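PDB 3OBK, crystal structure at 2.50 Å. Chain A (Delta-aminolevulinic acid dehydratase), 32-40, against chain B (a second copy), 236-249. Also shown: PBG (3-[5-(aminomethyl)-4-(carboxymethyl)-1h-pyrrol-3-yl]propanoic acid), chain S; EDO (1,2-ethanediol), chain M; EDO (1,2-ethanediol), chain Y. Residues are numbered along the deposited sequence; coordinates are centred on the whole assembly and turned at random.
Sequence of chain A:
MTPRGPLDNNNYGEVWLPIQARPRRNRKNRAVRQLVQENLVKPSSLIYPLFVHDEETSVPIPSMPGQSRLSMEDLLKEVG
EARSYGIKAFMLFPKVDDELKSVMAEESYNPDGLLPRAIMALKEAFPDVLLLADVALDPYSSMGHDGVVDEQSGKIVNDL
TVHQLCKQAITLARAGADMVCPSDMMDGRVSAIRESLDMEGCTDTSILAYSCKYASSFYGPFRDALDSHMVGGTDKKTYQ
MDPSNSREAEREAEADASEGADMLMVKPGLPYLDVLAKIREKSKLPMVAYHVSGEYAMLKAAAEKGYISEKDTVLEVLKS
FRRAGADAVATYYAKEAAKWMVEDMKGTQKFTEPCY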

# COMPACT_ATOMS: atom_id res chain seq x y z
N VAL A 32 -26.00 7.92 -19.97
CA VAL A 32 -25.04 8.21 -18.91
C VAL A 32 -24.49 6.92 -18.37
O VAL A 32 -23.30 6.83 -18.03
CB VAL A 32 -25.67 9.04 -17.74
CG1 VAL A 32 -24.64 9.31 -16.67
CG2 VAL A 32 -26.16 10.36 -18.24
N ARG A 33 -25.35 5.92 -18.24
CA ARG A 33 -24.84 4.62 -17.82
C ARG A 33 -23.76 4.10 -18.79
O ARG A 33 -22.73 3.57 -18.37
CB ARG A 33 -25.98 3.64 -17.66
CG ARG A 33 -26.92 4.00 -16.47
CD ARG A 33 -27.80 2.81 -16.04
NE ARG A 33 -28.75 2.45 -17.08
CZ ARG A 33 -29.89 3.10 -17.33
NH1 ARG A 33 -30.68 2.69 -18.32
NH2 ARG A 33 -30.26 4.16 -16.61
N GLN A 34 -23.96 4.33 -20.09
CA GLN A 34 -22.99 3.92 -21.10
C GLN A 34 -21.66 4.73 -21.06
O GLN A 34 -20.57 4.19 -21.32
CB GLN A 34 -23.63 4.04 -22.49
CG GLN A 34 -24.57 2.90 -22.79
CD GLN A 34 -25.13 3.01 -24.19
OE1 GLN A 34 -25.72 4.04 -24.55
NE2 GLN A 34 -24.98 1.95 -24.98
N LEU A 35 -21.77 6.01 -20.72
CA LEU A 35 -20.59 6.86 -20.60
C LEU A 35 -19.69 6.36 -19.52
O LEU A 35 -18.48 6.44 -19.66
CB LEU A 35 -20.93 8.31 -20.26
CG LEU A 35 -21.10 9.38 -21.31
CD1 LEU A 35 -20.84 10.69 -20.59
CD2 LEU A 35 -20.19 9.22 -22.51
N VAL A 36 -20.28 5.88 -18.43
CA VAL A 36 -19.52 5.51 -17.24
C VAL A 36 -19.35 4.00 -17.01
O VAL A 36 -18.79 3.60 -16.01
CB VAL A 36 -20.12 6.14 -15.92
CG1 VAL A 36 -20.48 7.59 -16.11
CG2 VAL A 36 -21.32 5.36 -15.42
N GLN A 37 -19.80 3.16 -17.95
CA GLN A 37 -19.76 1.70 -17.81
C GLN A 37 -18.33 1.18 -17.79
O GLN A 37 -17.58 1.42 -18.70
CB GLN A 37 -20.53 1.09 -18.98
CG GLN A 37 -20.64 -0.42 -19.04
CD GLN A 37 -21.42 -0.93 -20.25
OE1 GLN A 37 -22.29 -0.24 -20.79
NE2 GLN A 37 -21.15 -2.16 -20.65
N GLU A 38 -17.96 0.45 -16.75
CA GLU A 38 -16.57 0.11 -16.54
C GLU A 38 -16.14 -1.17 -17.25
O GLU A 38 -14.96 -1.41 -17.38
CB GLU A 38 -16.29 -0.09 -15.06
CG GLU A 38 -16.68 1.05 -14.10
CD GLU A 38 -16.54 0.65 -12.60
OE1 GLU A 38 -15.79 -0.32 -12.31
OE2 GLU A 38 -17.20 1.29 -11.72
N ASN A 39 -17.08 -2.04 -17.60
CA ASN A 39 -16.72 -3.34 -18.19
C ASN A 39 -17.65 -3.70 -19.34
O ASN A 39 -18.83 -3.32 -19.36
CB ASN A 39 -16.72 -4.44 -17.15
CG ASN A 39 -15.62 -4.27 -16.10
OD1 ASN A 39 -14.49 -4.73 -16.30
ND2 ASN A 39 -15.95 -3.63 -14.97
N LEU A 40 -17.08 -4.43 -20.30
CA LEU A 40 -17.72 -4.76 -21.57
C LEU A 40 -17.44 -6.23 -21.85
O LEU A 40 -16.38 -6.74 -21.49
CB LEU A 40 -17.13 -3.92 -22.69
CG LEU A 40 -17.50 -2.44 -22.67
CD1 LEU A 40 -16.60 -1.60 -23.60
CD2 LEU A 40 -18.97 -2.25 -23.03
N LYS B 236 -35.50 -0.98 -12.88
CA LYS B 236 -34.93 -0.30 -11.72
C LYS B 236 -33.53 0.25 -11.99
O LYS B 236 -32.80 0.61 -11.06
CB LYS B 236 -34.97 -1.25 -10.52
CG LYS B 236 -36.42 -1.74 -10.20
CD LYS B 236 -36.49 -2.45 -8.83
CE LYS B 236 -37.90 -2.91 -8.47
NZ LYS B 236 -37.97 -3.55 -7.08
N LYS B 237 -33.18 0.39 -13.27
CA LYS B 237 -31.83 0.80 -13.62
C LYS B 237 -31.49 2.25 -13.24
O LYS B 237 -30.30 2.61 -13.23
CB LYS B 237 -31.53 0.55 -15.09
CG LYS B 237 -31.50 -0.93 -15.42
CD LYS B 237 -31.36 -1.18 -16.90
CE LYS B 237 -31.52 -2.68 -17.20
NZ LYS B 237 -31.10 -3.10 -18.58
N THR B 238 -32.50 3.05 -12.92
CA THR B 238 -32.23 4.39 -12.42
C THR B 238 -31.88 4.44 -10.94
O THR B 238 -31.51 5.49 -10.48
CB THR B 238 -33.37 5.40 -12.70
OG1 THR B 238 -34.56 5.00 -12.01
CG2 THR B 238 -33.63 5.57 -14.23
N TYR B 239 -32.00 3.35 -10.18
CA TYR B 239 -31.54 3.39 -8.78
C TYR B 239 -30.65 2.24 -8.35
O TYR B 239 -29.68 2.46 -7.60
CB TYR B 239 -32.68 3.54 -7.77
CG TYR B 239 -33.92 2.70 -7.94
CD1 TYR B 239 -34.89 3.02 -8.88
CD2 TYR B 239 -34.19 1.64 -7.09
CE1 TYR B 239 -36.04 2.31 -9.00
CE2 TYR B 239 -35.35 0.90 -7.21
CZ TYR B 239 -36.28 1.24 -8.16
OH TYR B 239 -37.47 0.51 -8.28
N GLN B 240 -30.98 1.04 -8.80
CA GLN B 240 -30.09 -0.12 -8.62
C GLN B 240 -28.89 -0.02 -9.57
O GLN B 240 -28.98 0.57 -10.61
CB GLN B 240 -30.86 -1.43 -8.83
CG GLN B 240 -32.07 -1.59 -7.88
CD GLN B 240 -32.84 -2.89 -8.11
OE1 GLN B 240 -32.67 -3.57 -9.13
NE2 GLN B 240 -33.66 -3.26 -7.15
N MET B 241 -27.76 -0.59 -9.17
CA MET B 241 -26.48 -0.41 -9.86
C MET B 241 -26.29 -1.27 -11.11
O MET B 241 -26.77 -2.38 -11.19
CB MET B 241 -25.33 -0.70 -8.90
CG MET B 241 -25.03 0.46 -7.99
SD MET B 241 -24.01 -0.10 -6.64
CE MET B 241 -22.52 -0.50 -7.53
N ASP B 242 -25.59 -0.72 -12.07
CA ASP B 242 -25.22 -1.42 -13.26
C ASP B 242 -24.26 -2.58 -12.89
O ASP B 242 -23.23 -2.36 -12.27
CB ASP B 242 -24.51 -0.43 -14.17
CG ASP B 242 -24.19 -1.00 -15.50
OD1 ASP B 242 -24.22 -2.24 -15.64
OD2 ASP B 242 -23.90 -0.19 -16.41
N PRO B 243 -24.60 -3.82 -13.26
CA PRO B 243 -23.64 -4.90 -12.97
C PRO B 243 -22.26 -4.75 -13.64
O PRO B 243 -21.33 -5.46 -13.31
CB PRO B 243 -24.35 -6.14 -13.53
CG PRO B 243 -25.88 -5.75 -13.43
CD PRO B 243 -25.89 -4.32 -13.78
N SER B 244 -22.14 -3.84 -14.60
CA SER B 244 -20.87 -3.57 -15.25
C SER B 244 -19.84 -2.87 -14.33
O SER B 244 -18.61 -2.88 -14.62
CB SER B 244 -21.12 -2.71 -16.50
OG SER B 244 -22.16 -3.25 -17.33
N ASN B 245 -20.30 -2.30 -13.23
CA ASN B 245 -19.46 -1.44 -12.42
C ASN B 245 -19.04 -2.00 -11.09
O ASN B 245 -19.88 -2.47 -10.32
CB ASN B 245 -20.21 -0.14 -12.18
CG ASN B 245 -20.53 0.61 -13.48
OD1 ASN B 245 -20.07 0.20 -14.57
ND2 ASN B 245 -21.32 1.69 -13.37
N SER B 246 -17.74 -1.89 -10.79
CA SER B 246 -17.22 -2.22 -9.44
C SER B 246 -16.76 -1.00 -8.61
O SER B 246 -16.96 -0.96 -7.40
CB SER B 246 -16.08 -3.25 -9.53
OG SER B 246 -14.86 -2.70 -10.02
N ARG B 247 -16.09 -0.05 -9.26
CA ARG B 247 -15.60 1.14 -8.59
C ARG B 247 -16.71 1.94 -7.89
O ARG B 247 -16.54 2.43 -6.78
CB ARG B 247 -14.86 2.01 -9.60
CG ARG B 247 -14.58 3.40 -9.11
CD ARG B 247 -14.27 4.32 -10.29
NE ARG B 247 -15.33 4.31 -11.31
CZ ARG B 247 -15.17 4.75 -12.57
NH1 ARG B 247 -13.98 5.26 -12.92
NH2 ARG B 247 -16.17 4.69 -13.45
N GLU B 248 -17.85 2.02 -8.53
CA GLU B 248 -19.01 2.66 -7.96
C GLU B 248 -19.43 2.10 -6.61
O GLU B 248 -19.97 2.81 -5.79
CB GLU B 248 -20.15 2.47 -8.95
CG GLU B 248 -21.32 3.36 -8.72
CD GLU B 248 -22.42 3.08 -9.73
OE1 GLU B 248 -22.23 2.20 -10.60
OE2 GLU B 248 -23.48 3.77 -9.62
N ALA B 249 -19.20 0.81 -6.38
CA ALA B 249 -19.60 0.19 -5.13
C ALA B 249 -18.85 0.78 -3.96
O ALA B 249 -19.42 0.91 -2.90
CB ALA B 249 -19.42 -1.31 -5.19
CHA PBG S . -37.03 -4.99 -2.09
C1A PBG S . -36.28 -6.28 -2.25
C2A PBG S . -36.07 -7.03 -3.41
C3A PBG S . -35.29 -8.13 -3.00
C4A PBG S . -35.04 -7.97 -1.64
NA PBG S . -35.66 -6.87 -1.23
C5A PBG S . -36.63 -6.81 -4.79
C6A PBG S . -35.93 -5.88 -5.75
O1A PBG S . -35.16 -4.99 -5.29
O2A PBG S . -36.27 -5.84 -6.97
C7A PBG S . -34.85 -9.32 -3.79
C8A PBG S . -34.58 -10.52 -2.95
C9A PBG S . -34.57 -11.86 -3.58
O3A PBG S . -34.37 -12.85 -2.83
O4A PBG S . -34.53 -11.98 -4.83
N1 PBG S . -36.37 -3.75 -2.41
C1 EDO M . -23.65 -1.68 -25.32
O1 EDO M . -24.14 -0.62 -26.15
C2 EDO M . -22.54 -1.22 -24.37
O2 EDO M . -23.09 -0.44 -23.32
C1 EDO Y . -13.41 -1.99 -20.96
O1 EDO Y . -12.38 -1.28 -21.67
C2 EDO Y . -13.09 -3.47 -20.99
O2 EDO Y . -13.99 -4.15 -20.13
O HOH W 1 -22.91 2.18 -15.88
O HOH W 2 -14.16 -3.83 -12.68

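The contact between these two copies of delta-aminolevulinic acid dehydratase is a compact, largely polar one, in which the carboxylate of Glu A38 accepts hydrogen bonds from consecutive backbone amides of chain B while neighbouring amides tie the two backbones together. Together the stretches bury 578 Å². Chain A leaves its helix and runs on as loop past a type I turn, Asp B242 to Asn B245; the chains come nearest where the CA atoms of Asn A39 and Ser B244 lie 5.1 Å apart.

Glu A38 points toward chain B, and its carboxylate meets three consecutive backbone amides, Ser B246 to Glu B248, none of which has a backbone hydrogen-bond acceptor within the stretch. Glu A38 OE1 accepts hydrogen bonds from Ser B246 N at 2.9 Å and Arg B247 N at 3.1 Å, and Glu A38 OE2 accepts a weak one from Glu B248 N at 3.3 Å. A salt bridge between Glu A38 OE2 and Arg B247 NE, 3.6 Å apart, adds charge pairing. The backbone of the same glutamate is also held, Glu A38 N donating to Asn B245 OD1 at 3.0 Å. The nitrogen of the same side-chain amide, Asn B245 ND2, donates to Glu B248 OE1 at 3.0 Å, which supports its orientation.

Next along the chain, Asn A39 ND2 donates to Ser B244 O at 2.8 Å, almost linearly. Ser B244 is itself anchored by Asp B242, with Asp B242 OD1 accepting from both Ser B244 N and Ser B244 OG at 2.8 Å. Gln A37 CG packs against Ser B244 CB at 3.5 Å.

Toward the helix of chain A the bonding becomes indirect: water 1 donates to Arg A33 O and Asp B242 OD2 and accepts from Asn B245 ND2. Beyond it, Lys B237 CB lies over one face of the Arg A33 guanidinium, 3.8 Å from Arg A33 CZ, a packing contact.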